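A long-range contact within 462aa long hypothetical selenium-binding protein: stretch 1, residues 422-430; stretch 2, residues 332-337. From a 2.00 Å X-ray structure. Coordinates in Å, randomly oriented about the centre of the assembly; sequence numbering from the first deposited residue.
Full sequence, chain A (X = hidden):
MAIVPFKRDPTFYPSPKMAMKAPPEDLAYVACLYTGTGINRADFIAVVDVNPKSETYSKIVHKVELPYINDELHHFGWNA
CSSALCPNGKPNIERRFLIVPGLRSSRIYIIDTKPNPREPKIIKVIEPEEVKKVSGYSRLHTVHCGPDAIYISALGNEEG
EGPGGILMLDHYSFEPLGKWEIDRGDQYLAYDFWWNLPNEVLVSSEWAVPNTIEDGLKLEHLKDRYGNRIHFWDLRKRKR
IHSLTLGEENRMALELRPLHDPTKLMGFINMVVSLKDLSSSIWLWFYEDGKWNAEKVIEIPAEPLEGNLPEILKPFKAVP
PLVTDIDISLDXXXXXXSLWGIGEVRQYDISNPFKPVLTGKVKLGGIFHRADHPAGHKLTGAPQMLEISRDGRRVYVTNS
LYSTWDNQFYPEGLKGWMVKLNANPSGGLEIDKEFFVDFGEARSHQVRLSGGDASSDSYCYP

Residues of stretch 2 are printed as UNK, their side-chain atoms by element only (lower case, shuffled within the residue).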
ATOM      1  N   ASN A 422       9.474  16.646  -2.539  1.00 26.75           N
ATOM      2  CA  ASN A 422       8.662  17.850  -2.602  1.00 28.47           C
ATOM      3  C   ASN A 422       8.040  17.837  -3.992  1.00 28.36           C
ATOM      4  O   ASN A 422       8.748  17.908  -4.994  1.00 27.96           O
ATOM      5  CB  ASN A 422       9.538  19.088  -2.401  1.00 28.80           C
ATOM      6  CG  ASN A 422      10.074  19.195  -0.981  1.00 29.88           C
ATOM      7  OD1 ASN A 422      11.279  19.342  -0.772  1.00 32.42           O
ATOM      8  ND2 ASN A 422       9.179  19.129   0.001  1.00 28.52           N
ATOM      9  N   ALA A 423       6.718  17.708  -4.051  1.00 29.24           N
ATOM     10  CA  ALA A 423       6.022  17.658  -5.332  1.00 30.76           C
ATOM     11  C   ALA A 423       5.428  19.010  -5.704  1.00 31.80           C
ATOM     12  O   ALA A 423       4.857  19.708  -4.860  1.00 32.95           O
ATOM     13  CB  ALA A 423       4.929  16.603  -5.291  1.00 29.66           C
ATOM     14  N   ASN A 424       5.564  19.364  -6.975  1.00 32.02           N
ATOM     15  CA  ASN A 424       5.062  20.633  -7.484  1.00 32.46           C
ATOM     16  C   ASN A 424       3.627  20.498  -7.981  1.00 31.63           C
ATOM     17  O   ASN A 424       3.350  19.719  -8.892  1.00 32.41           O
ATOM     18  CB  ASN A 424       5.955  21.123  -8.628  1.00 33.01           C
ATOM     19  CG  ASN A 424       5.650  22.551  -9.032  1.00 34.37           C
ATOM     20  OD1 ASN A 424       4.500  22.899  -9.307  1.00 34.25           O
ATOM     21  ND2 ASN A 424       6.683  23.388  -9.074  1.00 33.98           N
ATOM     22  N   PRO A 425       2.697  21.263  -7.390  1.00 32.85           N
ATOM     23  CA  PRO A 425       1.284  21.222  -7.783  1.00 33.34           C
ATOM     24  C   PRO A 425       1.043  21.396  -9.286  1.00 33.29           C
ATOM     25  O   PRO A 425      -0.019  21.041  -9.799  1.00 33.03           O
ATOM     26  CB  PRO A 425       0.658  22.345  -6.948  1.00 33.77           C
ATOM     27  CG  PRO A 425       1.828  23.267  -6.662  1.00 33.26           C
ATOM     28  CD  PRO A 425       2.922  22.291  -6.360  1.00 32.85           C
ATOM     29  N   SER A 426       2.027  21.932 -10.000  1.00 32.69           N
ATOM     30  CA  SER A 426       1.870  22.121 -11.439  1.00 34.34           C
ATOM     31  C   SER A 426       2.909  21.345 -12.235  1.00 34.15           C
ATOM     32  O   SER A 426       3.246  21.716 -13.360  1.00 34.67           O
ATOM     33  CB  SER A 426       1.945  23.611 -11.794  1.00 33.79           C
ATOM     34  OG  SER A 426       0.878  24.323 -11.191  1.00 34.22           O
ATOM     35  N   GLY A 427       3.409  20.262 -11.648  1.00 34.46           N
ATOM     36  CA  GLY A 427       4.401  19.451 -12.333  1.00 34.75           C
ATOM     37  C   GLY A 427       5.799  19.645 -11.783  1.00 35.05           C
ATOM     38  O   GLY A 427       6.332  20.754 -11.810  1.00 36.06           O
ATOM     39  N   GLY A 428       6.391  18.564 -11.280  1.00 34.21           N
ATOM     40  CA  GLY A 428       7.733  18.640 -10.727  1.00 34.33           C
ATOM     41  C   GLY A 428       7.917  17.788  -9.482  1.00 34.17           C
ATOM     42  O   GLY A 428       7.034  17.746  -8.620  1.00 32.55           O
ATOM     43  N   LEU A 429       9.070  17.125  -9.384  1.00 32.40           N
ATOM     44  CA  LEU A 429       9.387  16.261  -8.242  1.00 32.22           C
ATOM     45  C   LEU A 429      10.850  16.434  -7.821  1.00 31.36           C
ATOM     46  O   LEU A 429      11.753  16.242  -8.631  1.00 32.17           O
ATOM     47  CB  LEU A 429       9.165  14.793  -8.614  1.00 31.12           C
ATOM     48  CG  LEU A 429       8.206  13.895  -7.825  1.00 32.67           C
ATOM     49  CD1 LEU A 429       8.668  12.452  -7.992  1.00 29.21           C
ATOM     50  CD2 LEU A 429       8.174  14.271  -6.354  1.00 29.34           C
ATOM     51  N   GLU A 430      11.077  16.784  -6.558  1.00 30.85           N
ATOM     52  CA  GLU A 430      12.434  16.962  -6.038  1.00 32.31           C
ATOM     53  C   GLU A 430      12.610  16.203  -4.726  1.00 31.73           C
ATOM     54  O   GLU A 430      11.654  16.022  -3.971  1.00 31.56           O
ATOM     55  CB  GLU A 430      12.728  18.444  -5.766  1.00 34.28           C
ATOM     56  CG  GLU A 430      12.756  19.361  -6.986  1.00 37.48           C
ATOM     57  CD  GLU A 430      13.897  19.049  -7.937  1.00 38.97           C
ATOM     58  OE1 GLU A 430      14.980  18.640  -7.461  1.00 37.30           O
ATOM     59  OE2 GLU A 430      13.711  19.230  -9.161  1.00 41.15           O
ATOM     60  N   UNK A 332      -6.702  14.324  -7.716  1.00 25.90           N
ATOM     61  CA  UNK A 332      -6.747  13.388  -8.833  1.00 24.29           C
ATOM     62  C   UNK A 332      -5.942  13.866 -10.030  1.00 24.46           C
ATOM     63  O   UNK A 332      -6.153  13.402 -11.151  1.00 22.82           O
ATOM     64  c   UNK A 332      -8.198  13.136  -9.272  1.00 24.06           C
ATOM     65  o   UNK A 332     -10.212  12.480  -8.165  1.00 25.39           O
ATOM     66  o   UNK A 332      -8.359  11.451  -7.593  1.00 25.88           O
ATOM     67  c   UNK A 332      -8.978  12.302  -8.268  1.00 25.87           C
ATOM     68  N   UNK A 333      -5.004  14.779  -9.797  1.00 24.82           N
ATOM     69  CA  UNK A 333      -4.196  15.312 -10.889  1.00 25.02           C
ATOM     70  C   UNK A 333      -2.914  14.523 -11.152  1.00 24.88           C
ATOM     71  O   UNK A 333      -2.469  14.422 -12.297  1.00 25.53           O
ATOM     72  c   UNK A 333      -3.851  16.781 -10.608  1.00 25.58           C
ATOM     73  n   UNK A 333      -1.834  21.081 -12.239  1.00 31.45           N
ATOM     74  c   UNK A 333      -3.187  17.508 -11.764  1.00 28.85           C
ATOM     75  c   UNK A 333      -2.823  18.940 -11.388  1.00 29.19           C
ATOM     76  c   UNK A 333      -2.267  19.690 -12.589  1.00 31.31           C
ATOM     77  N   UNK A 334      -2.327  13.945 -10.106  1.00 24.39           N
ATOM     78  CA  UNK A 334      -1.076  13.204 -10.271  1.00 23.04           C
ATOM     79  C   UNK A 334      -1.097  11.747  -9.811  1.00 22.90           C
ATOM     80  O   UNK A 334      -1.743  11.398  -8.822  1.00 23.64           O
ATOM     81  c   UNK A 334       0.956  17.775 -11.344  1.00 23.52           C
ATOM     82  c   UNK A 334       0.057  13.947  -9.560  1.00 24.40           C
ATOM     83  c   UNK A 334       0.384  15.287 -10.174  1.00 24.82           C
ATOM     84  c   UNK A 334       1.287  16.596 -12.008  1.00 24.89           C
ATOM     85  c   UNK A 334       0.057  16.471  -9.517  1.00 26.24           C
ATOM     86  c   UNK A 334       1.000  15.361 -11.420  1.00 22.61           C
ATOM     87  c   UNK A 334       0.341  17.718 -10.100  1.00 25.44           C
ATOM     88  N   UNK A 335      -0.374  10.912 -10.549  1.00 22.19           N
ATOM     89  CA  UNK A 335      -0.258   9.487 -10.267  1.00 23.64           C
ATOM     90  C   UNK A 335       1.231   9.284  -9.970  1.00 22.56           C
ATOM     91  O   UNK A 335       2.080   9.641 -10.787  1.00 24.73           O
ATOM     92  c   UNK A 335      -0.975   6.607 -10.119  1.00 27.00           C
ATOM     93  c   UNK A 335      -1.254   7.266 -11.456  1.00 27.73           C
ATOM     94  c   UNK A 335      -0.650   6.451 -12.594  1.00 25.40           C
ATOM     95  c   UNK A 335      -0.676   8.690 -11.511  1.00 23.77           C
ATOM     96  N   UNK A 336       1.560   8.761  -8.794  1.00 22.52           N
ATOM     97  CA  UNK A 336       2.961   8.535  -8.453  1.00 22.50           C
ATOM     98  C   UNK A 336       3.245   7.046  -8.462  1.00 23.03           C
ATOM     99  O   UNK A 336       2.420   6.259  -8.003  1.00 20.19           O
ATOM    100  o   UNK A 336       2.818  14.790  -6.971  1.00 26.60           O
ATOM    101  c   UNK A 336       3.291   9.118  -7.078  1.00 23.59           C
ATOM    102  c   UNK A 336       4.279  11.441  -7.223  1.00 25.03           C
ATOM    103  c   UNK A 336       1.807  12.623  -6.756  1.00 25.58           C
ATOM    104  c   UNK A 336       4.168  12.832  -7.205  1.00 24.91           C
ATOM    105  c   UNK A 336       3.167  10.622  -7.013  1.00 24.26           C
ATOM    106  c   UNK A 336       2.931  13.417  -6.973  1.00 25.99           C
ATOM    107  c   UNK A 336       1.932  11.230  -6.779  1.00 25.42           C
ATOM    108  N   UNK A 337       4.399   6.660  -9.000  1.00 22.93           N
ATOM    109  CA  UNK A 337       4.772   5.255  -9.041  1.00 23.82           C
ATOM    110  C   UNK A 337       6.159   5.107  -8.453  1.00 24.85           C
ATOM    111  O   UNK A 337       6.979   6.026  -8.518  1.00 23.46           O
ATOM    112  c   UNK A 337       4.851   4.702 -10.474  1.00 26.77           C
ATOM    113  c   UNK A 337       2.540   5.077 -11.412  1.00 29.94           C
ATOM    114  c   UNK A 337       4.328   4.015 -12.780  1.00 28.16           C
ATOM    115  c   UNK A 337       4.018   5.059 -11.707  1.00 27.78           C
TER

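Position 332 carries four side-chain atoms, two carbons and two oxygens, with both oxygens on the second carbon. A short carboxylate fits this. The group is out of reach of stretch 1, and its oxygens are hydrogen-bonded elsewhere in the structure. The residue is Asp332.

Position 333 has four carbons in an unbranched row ending in nitrogen, the pattern of an alkyl amine. All four chi angles are t, so the chain is fully extended, and its CA-to-CB bond points toward stretch 1. The terminal nitrogen lies 3.0 Å from Pro425 O. This is Lys333, and NZ donates a hydrogen bond to that carbonyl. Ser426 OG, at 4.4 Å from Lys333 NZ, is too distant to share in it.

Position 334 shows one carbon followed by a ring of six carbons with no heteroatom. The ring reaches the turn of stretch 1: one ring carbon is 3.4 Å from Pro425 O, which lies at the ring edge near its plane, and the next, farthest from CB, is 3.5 Å from Gly427 N, which approaches obliquely. The residue is Phe334, and the two ring atoms are CE2 and CZ.

Position 335 has four carbons, forked at the second, and no polar atom. The side chain is out of reach of stretch 1. The fork beyond CB indicates Leu335.

Position 336 again has one carbon and a six-carbon ring, now bearing an oxygen on the ring atom farthest from CB. That oxygen is 3.3 Å from Ala423 CB, a packing contact since a methyl group offers no polar partner, while a ring carbon lies 4.2 Å from Leu429 CG, which sits at the ring edge. The phenol is Tyr336, and these atoms are OH and CE2.

Position 337 repeats the four-carbon pattern forked at the second carbon, and its side chain is out of reach of stretch 1. It is Leu337.

The contact thus alternates along the strand: the side chains of Phe334 and Tyr336 meet stretch 1, whereas those of Leu335 and Leu337 are out of reach. On the other side, a type I turn from Asn424 to Gly427 is closed by Gly427 N to Asn424 O at 2.8 Å and braced by Ser426 N to Asn424 OD1 at 2.7 Å. The turn presents Pro425 O to Lys333, the single hydrogen bond across the contact, while Phe334 packs beside its backbone. In the strands flanking the turn, Ala423 and Leu429 both pack against Tyr336. Together these contacts bury 258 Å², summed over both sides, across at least 87 residues of sequence.

Stretch 2, residues 332-337: DKFLYL
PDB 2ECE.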